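Local coordinates for Non-reducing end beta-L-arabinofuranosidase (Bacteroides thetaiotaomicron, PDB 5MQO), which is a family GH127 glycoside hydrolase of plant pectin breakdown, probably acting as an aceric acidase, at residues 603-608 / 690-695. Numbering follows the deposited sequence.
Sequences PLVYCL and MTVWMP
A single antiparallel bridge in the C-terminal beta domain pairs L608 with T691 as a hydrogen-bonded pair. L608 N reaches T691 O in a nearly straight bond (177° at the hydrogen). T691 N returns to L608 O at 3.0 Å. That same L608 O also takes a CA-H...O contact from M690 CA. Beyond T691 the strand 690-697 is broken: the backbone of V692 departs from extended strand geometry, and the chain swings away from strand 604-609 instead of extending the pairing. T691 OG1 spans the break by donating to W693 O at 2.6 Å, and the guanidinium of R434 also bonds this hydroxyl. At the kink, contact passes to side chains. V692 CG1, anti to its backbone N, meets V605 CG1 at 3.5 Å, the two valines crossing at about a right angle. V692 CG2 faces C607 CB at 4.1 Å. V598 of strand 596-601 touches both valines. L608 and T691 point to one face of the sheet, where M694, its CG anti to the carbonyl carbon and its chain extended at chi2 (164°), brings SD over L608. There SD lies 4.0 Å from L608 CD2 and just as near L608 CB; I622 and I624 of strand 622-625 pack against L608 and M694 respectively.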
ATOM      1  N   PRO A 603       8.050   5.786 -10.935  1.00 51.32           N
ATOM      2  CA  PRO A 603       7.570   5.474  -9.588  1.00 48.15           C
ATOM      3  C   PRO A 603       8.372   4.431  -8.829  1.00 47.71           C
ATOM      4  O   PRO A 603       8.079   4.192  -7.636  1.00 47.65           O
ATOM      5  CB  PRO A 603       6.168   4.937  -9.839  1.00 48.34           C
ATOM      6  CG  PRO A 603       6.291   4.219 -11.145  1.00 51.03           C
ATOM      7  CD  PRO A 603       7.341   4.967 -11.950  1.00 51.12           C
ATOM      8  N   LEU A 604       9.361   3.819  -9.474  1.00 47.96           N
ATOM      9  CA  LEU A 604      10.119   2.745  -8.832  1.00 50.17           C
ATOM     10  C   LEU A 604      11.358   3.280  -8.168  1.00 49.68           C
ATOM     11  O   LEU A 604      12.166   3.952  -8.790  1.00 54.20           O
ATOM     12  CB  LEU A 604      10.518   1.662  -9.831  1.00 51.42           C
ATOM     13  CG  LEU A 604       9.341   0.929 -10.496  1.00 53.32           C
ATOM     14  CD1 LEU A 604       9.860  -0.105 -11.483  1.00 53.93           C
ATOM     15  CD2 LEU A 604       8.404   0.263  -9.494  1.00 54.18           C
ATOM     16  N   VAL A 605      11.509   2.976  -6.896  1.00 50.19           N
ATOM     17  CA  VAL A 605      12.771   3.201  -6.176  1.00 49.49           C
ATOM     18  C   VAL A 605      13.688   2.077  -6.588  1.00 48.85           C
ATOM     19  O   VAL A 605      13.273   0.905  -6.621  1.00 48.29           O
ATOM     20  CB  VAL A 605      12.545   3.186  -4.643  1.00 48.29           C
ATOM     21  CG1 VAL A 605      13.865   3.211  -3.862  1.00 47.75           C
ATOM     22  CG2 VAL A 605      11.636   4.347  -4.282  1.00 47.13           C
ATOM     23  N   TYR A 606      14.911   2.433  -6.937  1.00 48.57           N
ATOM     24  CA  TYR A 606      15.893   1.430  -7.295  1.00 50.79           C
ATOM     25  C   TYR A 606      16.839   1.161  -6.128  1.00 50.58           C
ATOM     26  O   TYR A 606      16.983   1.979  -5.211  1.00 49.15           O
ATOM     27  CB  TYR A 606      16.658   1.838  -8.559  1.00 51.25           C
ATOM     28  CG  TYR A 606      15.942   1.433  -9.828  1.00 51.58           C
ATOM     29  CD1 TYR A 606      14.838   2.155 -10.291  1.00 52.35           C
ATOM     30  CD2 TYR A 606      16.351   0.332 -10.549  1.00 50.62           C
ATOM     31  CE1 TYR A 606      14.157   1.778 -11.433  1.00 51.59           C
ATOM     32  CE2 TYR A 606      15.703  -0.046 -11.700  1.00 53.12           C
ATOM     33  CZ  TYR A 606      14.599   0.681 -12.144  1.00 53.36           C
ATOM     34  OH  TYR A 606      13.924   0.309 -13.282  1.00 53.78           O
ATOM     35  N   CYS A 607      17.485  -0.002  -6.206  1.00 52.75           N
ATOM     36  CA  CYS A 607      18.512  -0.419  -5.253  1.00 53.86           C
ATOM     37  C   CYS A 607      19.639  -1.109  -5.960  1.00 54.00           C
ATOM     38  O   CYS A 607      19.542  -1.379  -7.152  1.00 55.97           O
ATOM     39  CB  CYS A 607      17.913  -1.403  -4.253  1.00 55.25           C
ATOM     40  SG  CYS A 607      17.443  -2.990  -4.960  1.00 52.82           S
ATOM     41  N   LEU A 608      20.691  -1.401  -5.196  1.00 55.16           N
ATOM     42  CA  LEU A 608      21.871  -2.163  -5.645  1.00 56.01           C
ATOM     43  C   LEU A 608      22.048  -3.425  -4.798  1.00 55.61           C
ATOM     44  O   LEU A 608      22.066  -3.315  -3.568  1.00 56.50           O
ATOM     45  CB  LEU A 608      23.123  -1.290  -5.523  1.00 57.09           C
ATOM     46  CG  LEU A 608      24.503  -1.918  -5.810  1.00 59.24           C
ATOM     47  CD1 LEU A 608      24.585  -2.505  -7.209  1.00 59.45           C
ATOM     48  CD2 LEU A 608      25.621  -0.895  -5.633  1.00 60.44           C
ATOM     49  N   MET A 690      22.657  -5.711  -0.006  1.00 55.33           N
ATOM     50  CA  MET A 690      21.717  -4.788  -0.671  1.00 55.10           C
ATOM     51  C   MET A 690      21.724  -3.424   0.008  1.00 53.79           C
ATOM     52  O   MET A 690      21.924  -3.348   1.215  1.00 55.47           O
ATOM     53  CB  MET A 690      20.289  -5.353  -0.662  1.00 55.26           C
ATOM     54  CG  MET A 690      19.226  -4.473  -1.341  1.00 55.65           C
ATOM     55  SD  MET A 690      18.520  -3.141  -0.330  1.00 54.45           S
ATOM     56  CE  MET A 690      17.353  -3.969   0.720  1.00 53.22           C
ATOM     57  N   THR A 691      21.497  -2.356  -0.765  1.00 49.65           N
ATOM     58  CA  THR A 691      21.297  -1.028  -0.171  1.00 47.11           C
ATOM     59  C   THR A 691      20.463  -0.199  -1.134  1.00 47.07           C
ATOM     60  O   THR A 691      20.661  -0.325  -2.341  1.00 48.38           O
ATOM     61  CB  THR A 691      22.639  -0.311   0.163  1.00 45.24           C
ATOM     62  OG1 THR A 691      22.388   0.964   0.774  1.00 44.65           O
ATOM     63  CG2 THR A 691      23.489  -0.080  -1.083  1.00 43.55           C
ATOM     64  N   VAL A 692      19.540   0.623  -0.616  1.00 45.66           N
ATOM     65  CA  VAL A 692      18.847   1.606  -1.442  1.00 47.48           C
ATOM     66  C   VAL A 692      19.696   2.880  -1.501  1.00 49.32           C
ATOM     67  O   VAL A 692      20.031   3.361  -2.572  1.00 55.28           O
ATOM     68  CB  VAL A 692      17.407   1.907  -0.940  1.00 47.69           C
ATOM     69  CG1 VAL A 692      16.706   2.985  -1.780  1.00 46.59           C
ATOM     70  CG2 VAL A 692      16.579   0.632  -0.895  1.00 47.83           C
ATOM     71  N   TRP A 693      20.053   3.430  -0.354  1.00 50.91           N
ATOM     72  CA  TRP A 693      20.803   4.691  -0.333  1.00 49.19           C
ATOM     73  C   TRP A 693      22.285   4.383  -0.498  1.00 49.43           C
ATOM     74  O   TRP A 693      22.770   3.421   0.100  1.00 46.97           O
ATOM     75  CB  TRP A 693      20.530   5.482   0.962  1.00 47.58           C
ATOM     76  CG  TRP A 693      19.193   6.039   0.974  1.00 45.65           C
ATOM     77  CD1 TRP A 693      18.071   5.396   1.322  1.00 45.91           C
ATOM     78  CD2 TRP A 693      18.804   7.349   0.570  1.00 45.37           C
ATOM     79  NE1 TRP A 693      16.989   6.223   1.190  1.00 45.88           N
ATOM     80  CE2 TRP A 693      17.412   7.434   0.731  1.00 45.65           C
ATOM     81  CE3 TRP A 693      19.503   8.478   0.124  1.00 46.40           C
ATOM     82  CZ2 TRP A 693      16.686   8.597   0.437  1.00 47.54           C
ATOM     83  CZ3 TRP A 693      18.792   9.639  -0.186  1.00 46.32           C
ATOM     84  CH2 TRP A 693      17.396   9.689  -0.028  1.00 47.69           C
ATOM     85  N   MET A 694      22.969   5.183  -1.333  1.00 50.55           N
ATOM     86  CA  MET A 694      24.390   5.005  -1.644  1.00 50.80           C
ATOM     87  C   MET A 694      25.140   6.328  -1.491  1.00 50.61           C
ATOM     88  O   MET A 694      24.561   7.406  -1.679  1.00 51.52           O
ATOM     89  CB  MET A 694      24.591   4.496  -3.079  1.00 51.67           C
ATOM     90  CG  MET A 694      24.116   3.079  -3.334  1.00 53.05           C
ATOM     91  SD  MET A 694      23.931   2.641  -5.094  1.00 58.23           S
ATOM     92  CE  MET A 694      22.488   3.615  -5.544  1.00 56.67           C
ATOM     93  N   PRO A 695      26.436   6.254  -1.175  1.00 49.55           N
ATOM     94  CA  PRO A 695      27.258   7.455  -1.175  1.00 49.79           C
ATOM     95  C   PRO A 695      27.191   8.224  -2.486  1.00 49.20           C
ATOM     96  O   PRO A 695      27.251   7.634  -3.549  1.00 48.24           O
ATOM     97  CB  PRO A 695      28.684   6.910  -0.968  1.00 50.14           C
ATOM     98  CG  PRO A 695      28.500   5.593  -0.294  1.00 50.38           C
ATOM     99  CD  PRO A 695      27.204   5.049  -0.802  1.00 50.06           C
TER